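Local coordinates for protein leucine aminopeptidase (Legionella pneumophila, PDB 5GNE) that probably acts as a zinc-dependent aminopeptidase of the M28 family, removing residues from the amino-terminal ends of peptides, at residues 116-121 with 204-209; 152-157 with 175-180; 183-188 with 257-262; 189-194 with 264-269. All coordinates share one frame; numbering follows the deposited sequence.

Interaction 1: 116-121 with 204-209; sequences QTNQHL and DDSSGI. With ZN (zinc ion), chain D.
N118 and S206 are the polar centre of a buried helix-helix contact in which helix 111-123 lies over the start of helix 202-221 of the M28 fold. The short segment axes approach to 8.9 Å with their directions 142° apart, so these segments run nearer antiparallel than parallel. Following N118 outward, each step brings it closer to one atom: CB lies 3.9 Å from S206 OG, CG 3.7 Å from it, and OD1 takes a 2.9 Å hydrogen bond from the same S206 OG. The donor meets N118 OD1 well to one side, at a C=O...O angle of 123°, and lies somewhat above the amide plane. S206 can reach it because its OG is anti to its own backbone N (chi1 -176°). The neighbouring S207 N comes to 3.3 Å from N118 OD1, but at too poor an angle for a bond. M358 of helix 355-373 touches both N118 and S207, while from helix 132-151 W140 touches L121 and F141 touches I209. The far side of the 204-209 helix start faces the metal: D204 OD1 binds a zinc ion together with H191 and D266. S206 OG also sits against the L121 side chain, 3.4 Å from its CB. Beyond it L121 and I209 cross at about a right angle, where L121 CD1 meets I209 CG2 at 3.5 Å.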
loop_
_atom_site.group_PDB
_atom_site.type_symbol
_atom_site.label_atom_id
_atom_site.label_comp_id
_atom_site.label_asym_id
_atom_site.label_seq_id
_atom_site.Cartn_x
_atom_site.Cartn_y
_atom_site.Cartn_z
ATOM N N GLN A 116 5.564 18.993 3.478
ATOM C CA GLN A 116 6.667 19.169 2.544
ATOM C C GLN A 116 6.810 17.974 1.594
ATOM O O GLN A 116 7.026 18.149 0.385
ATOM C CB GLN A 116 7.969 19.398 3.288
ATOM C CG GLN A 116 9.064 19.861 2.347
ATOM C CD GLN A 116 10.289 20.349 3.079
ATOM O OE1 GLN A 116 10.292 20.451 4.309
ATOM N NE2 GLN A 116 11.330 20.692 2.326
ATOM N N THR A 117 6.656 16.767 2.142
ATOM C CA THR A 117 6.747 15.537 1.349
ATOM C C THR A 117 5.703 15.538 0.252
ATOM O O THR A 117 6.015 15.282 -0.912
ATOM C CB THR A 117 6.570 14.263 2.202
ATOM O OG1 THR A 117 7.633 14.162 3.152
ATOM C CG2 THR A 117 6.614 13.026 1.327
ATOM N N ASN A 118 4.456 15.811 0.620
ATOM C CA ASN A 118 3.403 15.916 -0.378
ATOM C C ASN A 118 3.722 16.938 -1.446
ATOM O O ASN A 118 3.483 16.690 -2.626
ATOM C CB ASN A 118 2.077 16.259 0.272
ATOM C CG ASN A 118 1.483 15.089 0.997
ATOM O OD1 ASN A 118 1.134 14.076 0.378
ATOM N ND2 ASN A 118 1.366 15.205 2.318
ATOM N N GLN A 119 4.274 18.079 -1.048
ATOM C CA GLN A 119 4.619 19.095 -2.034
ATOM C C GLN A 119 5.648 18.562 -3.022
ATOM O O GLN A 119 5.541 18.815 -4.212
ATOM C CB GLN A 119 5.159 20.364 -1.357
ATOM C CG GLN A 119 4.130 21.145 -0.573
ATOM C CD GLN A 119 4.733 22.349 0.119
ATOM O OE1 GLN A 119 5.654 22.220 0.930
ATOM N NE2 GLN A 119 4.224 23.536 -0.211
ATOM N N HIS A 120 6.614 17.780 -2.547
ATOM C CA HIS A 120 7.631 17.274 -3.456
ATOM C C HIS A 120 7.064 16.244 -4.442
ATOM O O HIS A 120 7.274 16.370 -5.650
ATOM C CB HIS A 120 8.801 16.670 -2.684
ATOM C CG HIS A 120 9.884 16.125 -3.568
ATOM N ND1 HIS A 120 10.795 16.929 -4.222
ATOM C CD2 HIS A 120 10.178 14.850 -3.932
ATOM C CE1 HIS A 120 11.613 16.174 -4.938
ATOM N NE2 HIS A 120 11.264 14.909 -4.773
ATOM N N LEU A 121 6.339 15.249 -3.940
ATOM C CA LEU A 121 5.852 14.157 -4.793
ATOM C C LEU A 121 4.826 14.648 -5.803
ATOM O O LEU A 121 4.730 14.145 -6.926
ATOM C CB LEU A 121 5.228 13.033 -3.962
ATOM C CG LEU A 121 6.208 12.337 -3.021
ATOM C CD1 LEU A 121 5.481 11.349 -2.120
ATOM C CD2 LEU A 121 7.334 11.675 -3.819
ATOM N N ASP A 204 -4.086 10.071 -3.855
ATOM C CA ASP A 204 -3.743 8.724 -4.287
ATOM C C ASP A 204 -2.253 8.545 -4.196
ATOM O O ASP A 204 -1.507 8.567 -5.172
ATOM C CB ASP A 204 -4.245 8.370 -5.665
ATOM C CG ASP A 204 -4.473 6.886 -5.790
ATOM O OD1 ASP A 204 -3.978 6.172 -4.902
ATOM O OD2 ASP A 204 -5.128 6.410 -6.733
ATOM N N ASP A 205 -1.924 8.524 -2.914
ATOM C CA ASP A 205 -0.758 8.094 -2.201
ATOM C C ASP A 205 0.533 8.827 -2.198
ATOM O O ASP A 205 1.526 8.293 -1.711
ATOM C CB ASP A 205 -0.532 6.639 -2.489
ATOM C CG ASP A 205 -0.918 5.826 -1.282
ATOM O OD1 ASP A 205 -1.624 6.438 -0.436
ATOM O OD2 ASP A 205 -0.502 4.670 -1.131
ATOM N N SER A 206 0.518 10.080 -2.613
ATOM C CA SER A 206 1.512 10.952 -2.024
ATOM C C SER A 206 1.207 10.939 -0.521
ATOM O O SER A 206 2.101 10.761 0.315
ATOM C CB SER A 206 1.428 12.375 -2.564
ATOM O OG SER A 206 2.483 13.150 -2.029
ATOM N N SER A 207 -0.080 11.059 -0.189
ATOM C CA SER A 207 -0.507 11.079 1.209
ATOM C C SER A 207 0.055 9.885 1.994
ATOM O O SER A 207 0.783 10.076 2.989
ATOM C CB SER A 207 -2.038 11.155 1.319
ATOM O OG SER A 207 -2.702 9.973 0.903
ATOM N N GLY A 208 -0.278 8.668 1.553
ATOM C CA GLY A 208 0.227 7.488 2.215
ATOM C C GLY A 208 1.737 7.481 2.376
ATOM O O GLY A 208 2.250 7.246 3.470
ATOM N N ILE A 209 2.451 7.783 1.301
ATOM C CA ILE A 209 3.904 7.879 1.353
ATOM C C ILE A 209 4.354 8.898 2.399
ATOM O O ILE A 209 5.236 8.625 3.211
ATOM C CB ILE A 209 4.495 8.308 -0.001
ATOM C CG1 ILE A 209 4.367 7.183 -1.020
ATOM C CG2 ILE A 209 5.955 8.726 0.171
ATOM C CD1 ILE A 209 5.258 5.999 -0.713
HETATM ZN ZN ZN D . -3.989 4.014 -4.262
#

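Interaction 2: 152-157 with 175-180; sequences YGRKDV and TVIGKD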
loop_
_atom_site.group_PDB
_atom_site.type_symbol
_atom_site.label_atom_id
_atom_site.label_comp_id
_atom_site.label_asym_id
_atom_site.label_seq_id
_atom_site.Cartn_x
_atom_site.Cartn_y
_atom_site.Cartn_z
ATOM N N TYR A 152 20.530 10.577 11.895
ATOM C CA TYR A 152 20.344 10.188 13.290
ATOM C C TYR A 152 21.319 9.089 13.723
ATOM O O TYR A 152 21.119 8.448 14.757
ATOM C CB TYR A 152 18.881 9.763 13.539
ATOM C CG TYR A 152 17.873 10.904 13.410
ATOM C CD1 TYR A 152 17.339 11.270 12.176
ATOM C CD2 TYR A 152 17.480 11.630 14.526
ATOM C CE1 TYR A 152 16.426 12.318 12.066
ATOM C CE2 TYR A 152 16.581 12.680 14.427
ATOM C CZ TYR A 152 16.054 13.020 13.200
ATOM O OH TYR A 152 15.153 14.063 13.121
ATOM N N GLY A 153 22.376 8.900 12.933
ATOM C CA GLY A 153 23.435 7.939 13.207
ATOM C C GLY A 153 22.924 6.559 13.568
ATOM O O GLY A 153 23.363 5.942 14.543
ATOM N N ARG A 154 22.004 6.066 12.752
ATOM C CA ARG A 154 21.448 4.742 12.936
ATOM C C ARG A 154 22.033 3.772 11.886
ATOM O O ARG A 154 21.747 3.882 10.692
ATOM C CB ARG A 154 19.921 4.862 12.848
ATOM C CG ARG A 154 19.131 3.739 13.432
ATOM C CD ARG A 154 19.122 3.707 14.942
ATOM N NE ARG A 154 18.506 2.448 15.346
ATOM C CZ ARG A 154 17.234 2.300 15.701
ATOM N NH1 ARG A 154 16.416 3.347 15.758
ATOM N NH2 ARG A 154 16.793 1.096 16.030
ATOM N N LYS A 155 22.847 2.823 12.344
ATOM C CA LYS A 155 23.543 1.875 11.463
ATOM C C LYS A 155 22.705 0.633 11.333
ATOM O O LYS A 155 22.969 -0.274 10.545
ATOM C CB LYS A 155 24.920 1.517 12.029
ATOM C CG LYS A 155 25.846 2.704 12.218
ATOM C CD LYS A 155 26.289 3.277 10.885
ATOM C CE LYS A 155 27.306 4.404 11.063
ATOM N NZ LYS A 155 26.700 5.641 11.643
ATOM N N ASP A 156 21.639 0.676 12.104
ATOM C CA ASP A 156 20.772 -0.424 12.460
ATOM C C ASP A 156 19.759 -0.730 11.332
ATOM O O ASP A 156 18.715 -1.339 11.560
ATOM C CB ASP A 156 20.066 -0.017 13.753
ATOM C CG ASP A 156 19.366 -1.145 14.415
ATOM O OD1 ASP A 156 19.637 -2.303 14.046
ATOM O OD2 ASP A 156 18.520 -0.866 15.289
ATOM N N VAL A 157 20.094 -0.315 10.113
ATOM C CA VAL A 157 19.126 -0.141 9.043
ATOM C C VAL A 157 19.512 -0.848 7.750
ATOM O O VAL A 157 20.605 -1.396 7.622
ATOM C CB VAL A 157 18.926 1.347 8.705
ATOM C CG1 VAL A 157 18.417 2.088 9.904
ATOM C CG2 VAL A 157 20.245 1.959 8.231
ATOM N N THR A 175 12.667 -0.472 3.023
ATOM C CA THR A 175 13.575 0.018 4.060
ATOM C C THR A 175 13.189 -0.627 5.379
ATOM O O THR A 175 12.052 -1.085 5.533
ATOM C CB THR A 175 13.520 1.515 4.231
ATOM O OG1 THR A 175 12.310 1.861 4.920
ATOM C CG2 THR A 175 13.596 2.210 2.876
ATOM N N VAL A 176 14.147 -0.722 6.298
ATOM C CA VAL A 176 13.891 -1.338 7.589
ATOM C C VAL A 176 14.689 -0.667 8.674
ATOM O O VAL A 176 15.871 -0.391 8.509
ATOM C CB VAL A 176 14.217 -2.873 7.600
ATOM C CG1 VAL A 176 15.637 -3.149 7.153
ATOM C CG2 VAL A 176 13.979 -3.461 8.992
ATOM N N ILE A 177 14.040 -0.415 9.802
ATOM C CA ILE A 177 14.750 0.065 10.969
ATOM C C ILE A 177 14.816 -1.063 12.009
ATOM O O ILE A 177 13.788 -1.656 12.396
ATOM C CB ILE A 177 14.083 1.304 11.561
ATOM C CG1 ILE A 177 13.919 2.387 10.499
ATOM C CG2 ILE A 177 14.921 1.855 12.694
ATOM C CD1 ILE A 177 13.149 3.551 11.000
ATOM N N GLY A 178 16.033 -1.353 12.454
ATOM C CA GLY A 178 16.269 -2.419 13.399
ATOM C C GLY A 178 16.426 -3.753 12.690
ATOM O O GLY A 178 15.737 -4.709 13.024
ATOM N N LYS A 179 17.338 -3.809 11.712
ATOM C CA LYS A 179 17.587 -5.018 10.907
ATOM C C LYS A 179 17.988 -6.208 11.779
ATOM O O LYS A 179 17.805 -7.355 11.394
ATOM C CB LYS A 179 18.642 -4.768 9.826
ATOM C CG LYS A 179 20.028 -4.466 10.351
ATOM C CD LYS A 179 21.034 -4.494 9.216
ATOM C CE LYS A 179 22.458 -4.634 9.726
ATOM N NZ LYS A 179 23.404 -4.611 8.590
ATOM N N ASP A 180 18.619 -5.936 12.912
ATOM C CA ASP A 180 19.149 -7.004 13.759
ATOM C C ASP A 180 18.200 -7.370 14.893
ATOM O O ASP A 180 18.530 -8.219 15.710
ATOM C CB ASP A 180 20.516 -6.635 14.347
ATOM C CG ASP A 180 21.560 -6.361 13.281
ATOM O OD1 ASP A 180 21.703 -7.188 12.355
ATOM O OD2 ASP A 180 22.275 -5.342 13.405
#
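The open end of the edge beta hairpin formed by strands 157-164 and 170-177 is closed here by the loop that leads out of helix 132-151. That helix ends in a Schellman motif with G153, at positive phi, as its C-prime residue. V157 and I177 make an antiparallel, non-hydrogen-bonded pair, with CA atoms 4.8 Å apart and side chains on the face covered by F145 of helix 132-151. One residue earlier in the loop, D156 O accepts two backbone hydrogen bonds. G178 N and K179 N each lie 2.8 Å from D156 O and approach from opposite faces of its carbonyl plane, the K179 bond being the straighter (166° at the hydrogen against 132°). K179 runs its chain beside the same backbone, its CD 3.5 Å from V157 O. R154, bent at chi2 (73°), brings its guanidinium across I177, whose CG2 sits over one face, 3.7 Å from R154 NH1. At the edge of the guanidinium, R154 NH2 makes a 2.7 Å salt bridge to D156 OD2, which is met on the anti side of its carboxylate. E225 is a second, weak and long partner of that arginine. The nearness of D180 OD2 to D156 OD1, 4.1 Å, sets two like charges close together; the R154 bridge probably offsets this repulsion and helps D156 remain ionised.

Interaction 3: 183-188 with 257-262; sequences GEAIVI and IPVKAV. With SO4 (sulfate ion), chain E.
K260 places CG anti to its backbone N (chi1 -178°) and E184 places CG anti to its carbonyl carbon (chi1 -58°), which lets the two side chains cross at about a right angle with E184 CB and K260 CB 3.6 Å apart. They stand at the N-terminal end of two parallel neighbours in the mixed sheet, strands 185-191 and 259-264. The register between them shifts by one residue at a beta bulge: A185 pairs with V259, but I186 pairs with A261, and K260 is the extra residue, where the chain turns a corner. Backbone bonds hold both sides of the bulge: A185 N to P258 O, K260 N to A185 O and V187 N to A261 O. On one face V187 CG2 meets V259 CG1 at 3.9 Å, and V187 and V262 lie side by side; F252 of helix 243-254 covers V187 and V259. The other face, with I186 and A261, packs on F368 and L372 of helix 355-373. At the tips, E184 and K260 form a long salt bridge. A sulfate, probably from the crystallisation liquor and also bound by R228, takes a weak bond from K260 NZ, and its O3 accepts from E184 N at 2.7 Å.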
loop_
_atom_site.group_PDB
_atom_site.type_symbol
_atom_site.label_atom_id
_atom_site.label_comp_id
_atom_site.label_asym_id
_atom_site.label_seq_id
_atom_site.Cartn_x
_atom_site.Cartn_y
_atom_site.Cartn_z
ATOM N N GLY A 183 12.647 -11.519 16.004
ATOM C CA GLY A 183 11.206 -11.619 15.895
ATOM C C GLY A 183 10.561 -11.291 14.568
ATOM O O GLY A 183 11.212 -10.934 13.579
ATOM N N GLU A 184 9.242 -11.367 14.560
ATOM C CA GLU A 184 8.521 -11.116 13.338
ATOM C C GLU A 184 8.421 -9.622 13.161
ATOM O O GLU A 184 8.255 -8.861 14.110
ATOM C CB GLU A 184 7.131 -11.738 13.375
ATOM C CG GLU A 184 7.090 -13.238 13.603
ATOM C CD GLU A 184 5.675 -13.735 13.800
ATOM O OE1 GLU A 184 5.127 -14.345 12.858
ATOM O OE2 GLU A 184 5.108 -13.513 14.894
ATOM N N ALA A 185 8.569 -9.204 11.922
ATOM C CA ALA A 185 8.662 -7.803 11.613
ATOM C C ALA A 185 7.279 -7.140 11.533
ATOM O O ALA A 185 6.235 -7.802 11.455
ATOM C CB ALA A 185 9.427 -7.613 10.316
ATOM N N ILE A 186 7.296 -5.816 11.542
ATOM C CA ILE A 186 6.115 -5.042 11.271
ATOM C C ILE A 186 6.369 -4.376 9.948
ATOM O O ILE A 186 7.479 -3.963 9.685
ATOM C CB ILE A 186 5.829 -4.036 12.373
ATOM C CG1 ILE A 186 5.517 -4.793 13.654
ATOM C CG2 ILE A 186 4.619 -3.181 12.039
ATOM C CD1 ILE A 186 5.651 -3.909 14.841
ATOM N N VAL A 187 5.359 -4.357 9.085
ATOM C CA VAL A 187 5.481 -3.732 7.782
ATOM C C VAL A 187 4.480 -2.579 7.624
ATOM O O VAL A 187 3.268 -2.731 7.881
ATOM C CB VAL A 187 5.281 -4.754 6.644
ATOM C CG1 VAL A 187 5.282 -4.062 5.299
ATOM C CG2 VAL A 187 6.357 -5.825 6.691
ATOM N N ILE A 188 5.002 -1.445 7.190
ATOM C CA ILE A 188 4.221 -0.304 6.759
ATOM C C ILE A 188 4.466 -0.099 5.264
ATOM O O ILE A 188 5.629 -0.070 4.818
ATOM C CB ILE A 188 4.639 1.015 7.481
ATOM C CG1 ILE A 188 4.937 0.777 8.961
ATOM C CG2 ILE A 188 3.591 2.098 7.253
ATOM C CD1 ILE A 188 3.732 0.299 9.736
ATOM N N ILE A 257 11.722 -13.722 5.464
ATOM C CA ILE A 257 11.488 -12.745 6.521
ATOM C C ILE A 257 10.145 -12.957 7.221
ATOM O O ILE A 257 9.089 -12.895 6.580
ATOM C CB ILE A 257 11.546 -11.319 5.977
ATOM C CG1 ILE A 257 12.932 -11.033 5.391
ATOM C CG2 ILE A 257 11.256 -10.319 7.081
ATOM C CD1 ILE A 257 12.960 -9.834 4.460
ATOM N N PRO A 258 10.173 -13.235 8.536
ATOM C CA PRO A 258 8.867 -13.426 9.199
ATOM C C PRO A 258 8.189 -12.096 9.509
ATOM O O PRO A 258 8.837 -11.187 10.013
ATOM C CB PRO A 258 9.220 -14.177 10.489
ATOM C CG PRO A 258 10.685 -13.830 10.739
ATOM C CD PRO A 258 11.320 -13.582 9.395
ATOM N N VAL A 259 6.881 -12.034 9.287
ATOM C CA VAL A 259 6.116 -10.804 9.396
ATOM C C VAL A 259 4.794 -10.990 10.143
ATOM O O VAL A 259 3.902 -11.724 9.705
ATOM C CB VAL A 259 5.798 -10.227 8.012
ATOM C CG1 VAL A 259 4.748 -9.125 8.133
ATOM C CG2 VAL A 259 7.060 -9.725 7.344
ATOM N N LYS A 260 4.668 -10.264 11.246
ATOM C CA LYS A 260 3.539 -10.387 12.161
ATOM C C LYS A 260 2.355 -9.509 11.779
ATOM O O LYS A 260 1.235 -9.780 12.174
ATOM C CB LYS A 260 4.045 -9.987 13.564
ATOM C CG LYS A 260 3.051 -10.086 14.727
ATOM C CD LYS A 260 3.638 -9.409 15.971
ATOM C CE LYS A 260 2.990 -9.920 17.242
ATOM N NZ LYS A 260 3.572 -11.195 17.704
ATOM N N ALA A 261 2.606 -8.441 11.026
ATOM C CA ALA A 261 1.585 -7.421 10.788
ATOM C C ALA A 261 1.954 -6.461 9.689
ATOM O O ALA A 261 3.095 -6.008 9.603
ATOM C CB ALA A 261 1.315 -6.620 12.053
ATOM N N VAL A 262 0.952 -6.120 8.893
ATOM C CA VAL A 262 1.110 -5.243 7.752
ATOM C C VAL A 262 0.013 -4.163 7.751
ATOM O O VAL A 262 -1.191 -4.458 7.865
ATOM C CB VAL A 262 1.074 -6.052 6.422
ATOM C CG1 VAL A 262 1.266 -5.110 5.216
ATOM C CG2 VAL A 262 2.148 -7.139 6.421
HETATM S S SO4 E . 7.681 -13.069 17.968
HETATM O O1 SO4 E . 8.497 -12.636 19.104
HETATM O O2 SO4 E . 6.291 -12.634 18.132
HETATM O O3 SO4 E . 8.232 -12.518 16.735
HETATM O O4 SO4 E . 7.734 -14.526 17.885
#

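Interaction 4: 189-194 with 264-269; sequences GAHIDT and QLDQAG. With ZN (zinc ion), chain D.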
loop_
_atom_site.group_PDB
_atom_site.type_symbol
_atom_site.label_atom_id
_atom_site.label_comp_id
_atom_site.label_asym_id
_atom_site.label_seq_id
_atom_site.Cartn_x
_atom_site.Cartn_y
_atom_site.Cartn_z
ATOM N N GLY A 189 3.421 0.104 4.488
ATOM C CA GLY A 189 3.601 0.273 3.060
ATOM C C GLY A 189 2.652 1.295 2.474
ATOM O O GLY A 189 1.580 1.555 3.021
ATOM N N ALA A 190 3.057 1.873 1.350
ATOM C CA ALA A 190 2.218 2.783 0.577
ATOM C C ALA A 190 2.719 2.690 -0.846
ATOM O O ALA A 190 3.851 2.289 -1.059
ATOM C CB ALA A 190 2.329 4.215 1.118
ATOM N N HIS A 191 1.915 3.025 -1.832
ATOM C CA HIS A 191 2.424 2.960 -3.192
ATOM C C HIS A 191 2.814 4.334 -3.721
ATOM O O HIS A 191 2.153 5.328 -3.427
ATOM C CB HIS A 191 1.428 2.266 -4.122
ATOM C CG HIS A 191 0.224 3.073 -4.508
ATOM N ND1 HIS A 191 0.212 3.884 -5.622
ATOM C CD2 HIS A 191 -1.034 3.096 -4.013
ATOM C CE1 HIS A 191 -0.989 4.426 -5.766
ATOM N NE2 HIS A 191 -1.767 3.963 -4.808
ATOM N N ILE A 192 3.942 4.369 -4.432
ATOM C CA ILE A 192 4.588 5.603 -4.882
ATOM C C ILE A 192 4.073 6.076 -6.234
ATOM O O ILE A 192 4.254 7.228 -6.611
ATOM C CB ILE A 192 6.114 5.405 -4.999
ATOM C CG1 ILE A 192 6.864 6.740 -5.083
ATOM C CG2 ILE A 192 6.445 4.583 -6.229
ATOM C CD1 ILE A 192 7.037 7.441 -3.780
ATOM N N ASP A 193 3.431 5.179 -6.966
ATOM C CA ASP A 193 3.186 5.413 -8.376
ATOM C C ASP A 193 1.850 6.078 -8.619
ATOM O O ASP A 193 1.043 6.260 -7.699
ATOM C CB ASP A 193 3.258 4.101 -9.148
ATOM C CG ASP A 193 2.063 3.250 -8.905
ATOM O OD1 ASP A 193 1.778 3.086 -7.704
ATOM O OD2 ASP A 193 1.401 2.777 -9.869
ATOM N N THR A 194 1.659 6.499 -9.863
ATOM C CA THR A 194 0.384 7.018 -10.326
ATOM C C THR A 194 0.137 6.589 -11.771
ATOM O O THR A 194 1.004 5.974 -12.375
ATOM C CB THR A 194 0.367 8.537 -10.220
ATOM O OG1 THR A 194 -0.970 9.015 -10.434
ATOM C CG2 THR A 194 1.271 9.100 -11.274
ATOM N N GLN A 264 -1.406 -0.957 5.401
ATOM C CA GLN A 264 -1.421 -0.329 4.087
ATOM C C GLN A 264 -2.003 1.047 4.177
ATOM O O GLN A 264 -3.113 1.249 4.710
ATOM C CB GLN A 264 -2.212 -1.160 3.087
ATOM C CG GLN A 264 -2.421 -0.504 1.749
ATOM C CD GLN A 264 -1.188 -0.401 0.880
ATOM O OE1 GLN A 264 -0.085 -0.783 1.276
ATOM N NE2 GLN A 264 -1.378 0.131 -0.343
ATOM N N LEU A 265 -1.255 1.996 3.638
ATOM C CA LEU A 265 -1.669 3.379 3.591
ATOM C C LEU A 265 -1.916 3.765 2.152
ATOM O O LEU A 265 -0.985 4.097 1.426
ATOM C CB LEU A 265 -0.592 4.260 4.212
ATOM C CG LEU A 265 -0.384 4.000 5.714
ATOM C CD1 LEU A 265 0.920 4.603 6.196
ATOM C CD2 LEU A 265 -1.567 4.577 6.526
ATOM N N ASP A 266 -3.171 3.733 1.739
ATOM C CA ASP A 266 -3.535 4.151 0.408
ATOM C C ASP A 266 -4.678 5.179 0.529
ATOM O O ASP A 266 -5.808 4.828 0.871
ATOM C CB ASP A 266 -3.904 2.909 -0.399
ATOM C CG ASP A 266 -3.927 3.146 -1.876
ATOM O OD1 ASP A 266 -3.743 4.302 -2.310
ATOM O OD2 ASP A 266 -4.093 2.147 -2.607
ATOM N N GLN A 267 -4.379 6.426 0.161
ATOM C CA GLN A 267 -5.260 7.593 0.387
ATOM C C GLN A 267 -5.497 7.875 1.859
ATOM O O GLN A 267 -6.435 7.351 2.467
ATOM C CB GLN A 267 -6.587 7.440 -0.325
ATOM C CG GLN A 267 -6.408 7.432 -1.804
ATOM C CD GLN A 267 -7.594 6.849 -2.504
ATOM O OE1 GLN A 267 -8.708 7.349 -2.372
ATOM N NE2 GLN A 267 -7.368 5.787 -3.256
ATOM N N ALA A 268 -4.576 8.639 2.439
ATOM C CA ALA A 268 -4.659 9.023 3.846
ATOM C C ALA A 268 -4.909 10.515 4.075
ATOM O O ALA A 268 -4.629 11.018 5.167
ATOM C CB ALA A 268 -3.405 8.608 4.554
ATOM N N GLY A 269 -5.357 11.239 3.051
ATOM C CA GLY A 269 -5.354 12.686 3.151
ATOM C C GLY A 269 -6.549 13.511 2.723
ATOM O O GLY A 269 -6.530 14.731 2.857
HETATM ZN ZN ZN D . -3.989 4.014 -4.262
#
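This is a metal-linked contact at the C-terminal ends of two parallel strands central in the mixed sheet, where H191, the last residue of strand 185-191, and D266, just past strand 259-264, reach the same zinc ion. The last backbone pairing is G189 with Q264, held by L265 N to G189 O at 2.9 Å. Next to it A190 CB packs on L265 O at 3.3 Å. Q264 OE1 lies near G189 O without bonding, both being acceptors; its NE2 is hydrogen-bonded to S316 and D317. Beyond it the strands part and side chains take over. H191 NE2 binds zinc at 2.3 Å, and D266 supplies both oxygens, OD1 at 2.0 Å and OD2 at 2.5 Å. The carboxylate meets the imidazole at its edge, with the two planes 83° apart, and D266 OD1 comes within 3.2 Å of H191 NE2 because both are metal ligands, not hydrogen-bonded partners. D204 completes this site and is also a ligand of the second zinc, with E239 and H344. Outer residues position the ligands: S316 OG is hydrogen-bonded to D266 OD2, and D193 OD1 accepts from H191 ND1 at 2.7 Å, with that oxygen 31° out of the ring plane. With ND1 serving as the donor, NE2 is the nitrogen left to bind the metal, and the D193 bond helps fix the rotation of the imidazole.

Interactions 3 and 4 lie on the same neighbouring strands, 185-191 and 259-264, their centres about 19 Å apart: interaction 3 at the N-terminal end, interaction 4 at the zinc end. Interaction 1, on helix 202-221 that follows strand 185-191, is centred about 9 Å from interaction 4. They touch through probable hydrogen bonds of Q267 N with D205 OD1 and A268 N with S207 OG, and share a zinc. Interaction 2 marks the edge hairpin, its centre about 23 Å from those of 1 and 4; along the chain it lies between the segments of 1 and precedes 3 and 4, whose segments alternate with those of 1. The metal site thus forms where sheet and helix converge.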